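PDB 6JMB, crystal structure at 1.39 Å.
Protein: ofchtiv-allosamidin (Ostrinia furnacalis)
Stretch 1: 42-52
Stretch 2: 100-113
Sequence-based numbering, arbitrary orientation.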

# COMPACT_ATOMS: atom_id res chain seq x y z
N GLY A 42 16.35 2.06 -1.13
CA GLY A 42 16.70 0.73 -1.57
C GLY A 42 17.94 0.20 -0.90
O GLY A 42 18.45 0.79 0.06
N ILE A 43 18.45 -0.93 -1.40
CA ILE A 43 19.69 -1.52 -0.89
C ILE A 43 20.48 -2.07 -2.07
O ILE A 43 19.95 -2.26 -3.17
CB ILE A 43 19.46 -2.65 0.13
CG1 ILE A 43 18.86 -3.88 -0.55
CG2 ILE A 43 18.59 -2.19 1.28
CD1 ILE A 43 18.89 -5.13 0.31
N ASN A 44 21.75 -2.34 -1.82
CA ASN A 44 22.48 -3.27 -2.67
C ASN A 44 22.52 -4.63 -1.99
O ASN A 44 22.10 -4.79 -0.84
CB ASN A 44 23.86 -2.71 -3.06
CG ASN A 44 24.82 -2.58 -1.89
OD1 ASN A 44 24.68 -3.24 -0.86
ND2 ASN A 44 25.84 -1.74 -2.06
N ALA A 45 23.03 -5.64 -2.70
CA ALA A 45 23.02 -6.99 -2.15
C ALA A 45 23.89 -7.13 -0.91
O ALA A 45 23.68 -8.03 -0.10
CB ALA A 45 23.44 -8.01 -3.22
N GLU A 46 24.87 -6.24 -0.75
CA GLU A 46 25.73 -6.24 0.42
C GLU A 46 25.10 -5.52 1.61
O GLU A 46 25.75 -5.36 2.64
CB GLU A 46 27.09 -5.61 0.07
CG GLU A 46 27.86 -6.35 -1.05
CD GLU A 46 27.27 -6.14 -2.45
OE1 GLU A 46 26.76 -5.04 -2.74
OE2 GLU A 46 27.31 -7.09 -3.26
N GLY A 47 23.86 -5.07 1.47
CA GLY A 47 23.13 -4.48 2.57
C GLY A 47 23.22 -2.97 2.70
O GLY A 47 22.63 -2.42 3.63
N THR A 48 23.93 -2.28 1.82
CA THR A 48 24.05 -0.84 1.98
C THR A 48 22.73 -0.16 1.62
O THR A 48 22.25 -0.28 0.48
CB THR A 48 25.18 -0.30 1.11
OG1 THR A 48 26.41 -0.88 1.56
CG2 THR A 48 25.27 1.22 1.25
N ALA A 49 22.13 0.51 2.59
CA ALA A 49 20.93 1.30 2.34
C ALA A 49 21.30 2.50 1.47
O ALA A 49 22.36 3.11 1.64
CB ALA A 49 20.33 1.78 3.66
N LEU A 50 20.42 2.84 0.53
CA LEU A 50 20.80 3.89 -0.40
C LEU A 50 19.59 4.66 -0.89
O LEU A 50 18.47 4.14 -0.93
CB LEU A 50 21.64 3.35 -1.56
CG LEU A 50 21.11 2.08 -2.24
CD1 LEU A 50 20.16 2.45 -3.37
CD2 LEU A 50 22.28 1.26 -2.75
N ALA A 51 19.82 5.91 -1.25
CA ALA A 51 18.79 6.74 -1.86
C ALA A 51 18.60 6.31 -3.31
O ALA A 51 19.58 6.14 -4.05
CB ALA A 51 19.20 8.21 -1.80
N LEU A 52 17.35 6.11 -3.70
CA LEU A 52 17.05 5.72 -5.07
C LEU A 52 16.94 6.91 -6.02
O LEU A 52 16.99 6.72 -7.24
CB LEU A 52 15.75 4.90 -5.11
CG LEU A 52 15.89 3.52 -4.47
CD1 LEU A 52 14.55 2.80 -4.44
CD2 LEU A 52 16.95 2.69 -5.20
N GLU A 100 26.86 -10.47 8.07
CA GLU A 100 27.62 -9.25 7.80
C GLU A 100 26.80 -8.26 6.99
O GLU A 100 26.88 -7.04 7.22
CB GLU A 100 28.90 -9.61 7.04
CG GLU A 100 29.84 -10.54 7.79
CD GLU A 100 29.51 -12.02 7.60
OE1 GLU A 100 28.47 -12.35 6.98
OE2 GLU A 100 30.30 -12.86 8.09
N TYR A 101 26.01 -8.75 6.04
CA TYR A 101 25.19 -7.87 5.23
C TYR A 101 24.00 -7.34 6.02
O TYR A 101 23.62 -6.18 5.88
CB TYR A 101 24.72 -8.59 3.96
CG TYR A 101 25.82 -8.98 2.99
CD1 TYR A 101 27.10 -8.44 3.09
CD2 TYR A 101 25.56 -9.88 1.97
CE1 TYR A 101 28.09 -8.81 2.19
CE2 TYR A 101 26.54 -10.24 1.06
CZ TYR A 101 27.81 -9.70 1.18
OH TYR A 101 28.78 -10.07 0.27
N ARG A 102 23.41 -8.18 6.87
CA ARG A 102 22.35 -7.70 7.76
C ARG A 102 22.87 -6.58 8.65
O ARG A 102 22.21 -5.55 8.83
CB ARG A 102 21.81 -8.84 8.61
CG ARG A 102 21.03 -9.88 7.84
CD ARG A 102 20.17 -10.73 8.76
NE ARG A 102 20.93 -11.36 9.84
CZ ARG A 102 21.39 -12.61 9.80
NH1 ARG A 102 21.20 -13.37 8.73
NH2 ARG A 102 22.05 -13.10 10.84
N GLN A 103 24.06 -6.77 9.24
CA GLN A 103 24.62 -5.74 10.10
C GLN A 103 24.87 -4.46 9.32
O GLN A 103 24.60 -3.35 9.81
CB GLN A 103 25.91 -6.25 10.74
CG GLN A 103 26.59 -5.25 11.64
CD GLN A 103 27.88 -5.78 12.23
OE1 GLN A 103 28.91 -5.82 11.55
NE2 GLN A 103 27.84 -6.20 13.49
N ASN A 104 25.39 -4.58 8.10
CA ASN A 104 25.59 -3.41 7.25
C ASN A 104 24.27 -2.71 6.96
O ASN A 104 24.20 -1.47 6.96
CB ASN A 104 26.30 -3.81 5.95
CG ASN A 104 26.69 -2.61 5.11
OD1 ASN A 104 27.29 -1.65 5.61
ND2 ASN A 104 26.37 -2.67 3.82
N PHE A 105 23.20 -3.48 6.72
CA PHE A 105 21.91 -2.84 6.47
C PHE A 105 21.41 -2.12 7.71
O PHE A 105 20.90 -1.00 7.62
CB PHE A 105 20.86 -3.84 5.99
CG PHE A 105 19.53 -3.19 5.82
CD1 PHE A 105 19.33 -2.27 4.80
CD2 PHE A 105 18.50 -3.41 6.73
CE1 PHE A 105 18.12 -1.62 4.66
CE2 PHE A 105 17.29 -2.76 6.59
CZ PHE A 105 17.10 -1.86 5.55
N ILE A 106 21.51 -2.76 8.87
CA ILE A 106 21.06 -2.13 10.10
C ILE A 106 21.79 -0.81 10.33
O ILE A 106 21.17 0.22 10.62
CB ILE A 106 21.22 -3.09 11.29
CG1 ILE A 106 20.27 -4.28 11.12
CG2 ILE A 106 20.96 -2.36 12.60
CD1 ILE A 106 20.61 -5.47 12.01
N GLN A 107 23.11 -0.81 10.14
CA GLN A 107 23.89 0.39 10.41
C GLN A 107 23.66 1.48 9.37
O GLN A 107 23.54 2.66 9.71
CB GLN A 107 25.38 0.05 10.53
CG GLN A 107 25.71 -0.80 11.76
CD GLN A 107 25.18 -0.21 13.05
OE1 GLN A 107 24.53 -0.90 13.84
NE2 GLN A 107 25.46 1.06 13.28
N THR A 108 23.60 1.12 8.08
CA THR A 108 23.42 2.15 7.06
C THR A 108 21.99 2.69 7.04
O THR A 108 21.79 3.89 6.81
CB THR A 108 23.84 1.66 5.67
OG1 THR A 108 23.10 0.49 5.32
CG2 THR A 108 25.33 1.36 5.64
N SER A 109 20.99 1.83 7.26
CA SER A 109 19.63 2.35 7.36
C SER A 109 19.47 3.23 8.59
O SER A 109 18.83 4.28 8.53
CB SER A 109 18.60 1.21 7.34
OG SER A 109 18.65 0.44 8.52
N LEU A 110 20.07 2.83 9.72
CA LEU A 110 20.03 3.67 10.91
C LEU A 110 20.67 5.03 10.66
O LEU A 110 20.16 6.06 11.11
CB LEU A 110 20.72 2.96 12.07
CG LEU A 110 20.89 3.74 13.37
CD1 LEU A 110 19.54 4.02 13.99
CD2 LEU A 110 21.76 2.96 14.34
N ALA A 111 21.79 5.05 9.93
CA ALA A 111 22.45 6.31 9.62
C ALA A 111 21.53 7.25 8.84
O ALA A 111 21.45 8.45 9.14
CB ALA A 111 23.75 6.06 8.86
N MET A 112 20.84 6.72 7.83
CA MET A 112 19.90 7.55 7.07
C MET A 112 18.75 8.02 7.96
O MET A 112 18.35 9.19 7.90
CB MET A 112 19.36 6.76 5.87
CG MET A 112 20.43 6.44 4.83
SD MET A 112 19.79 5.53 3.41
CE MET A 112 18.96 6.84 2.51
N ILE A 113 18.22 7.13 8.79
CA ILE A 113 17.11 7.50 9.67
C ILE A 113 17.51 8.65 10.59
O ILE A 113 16.78 9.64 10.73
CB ILE A 113 16.64 6.25 10.44
CG1 ILE A 113 15.84 5.34 9.51
CG2 ILE A 113 15.83 6.65 11.68
CD1 ILE A 113 15.69 3.92 10.01

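What fills the apolar centre of the contact? Ala49, whose CA-to-CB bond points toward the helix, sets its methyl among four helix residues: CB lies 3.5 Å from Thr108 OG1, 4.2 Å from Phe105 CE1, 3.8 Å from Met112 SD and 4.1 Å from Ser109 CB. Ile43, on the neighbouring strand of the hairpin, reaches the same ring, with its CG2 3.5 Å from Phe105 CE1. One aromatic side chain thus touches both strands, while Met112 extends the apolar patch along Ala49 to the backbone of Ala51, whose N is 4.0 Å from Met112 CE.

How can the turn come so close to the helix? At Gly47 the CA lies 4.4 Å from the CA of Phe105, and an ideal CB there would fall only 2.3 Å from Tyr101 O. The backbone angles of Gly47 independently call for glycine. With no side chain in the way, Gly47 O approaches Phe105 CA to 3.0 Å in a CA-H...O contact.

What does Tyr101 add at the turn? Its ring lies against the backbone: Glu46 CA sits 3.7 Å from the Tyr101 ring centroid and 10° off the ring normal, a CH-pi contact over one face.

Which polar groups fasten the edge? Asn104 donates through ND2 to two acceptors, Glu46 O at 3.0 Å and Thr48 OG1 at 2.9 Å, so its amide spans Gly47 from the residue before to the residue after. One helical turn on, Thr108 OG1 accepts a nearly straight hydrogen bond from Ala49 N (2.9 Å, 176°) while donating to Asn104 O at 2.8 Å. That hydroxyl therefore links the start of the strand to the helix backbone. Across the loop, Asn44 OD1 accepts a hydrogen bond from Thr48 N at 2.9 Å, bracing the loop that carries Glu46 O and Thr48 OG1, the two acceptors of Asn104.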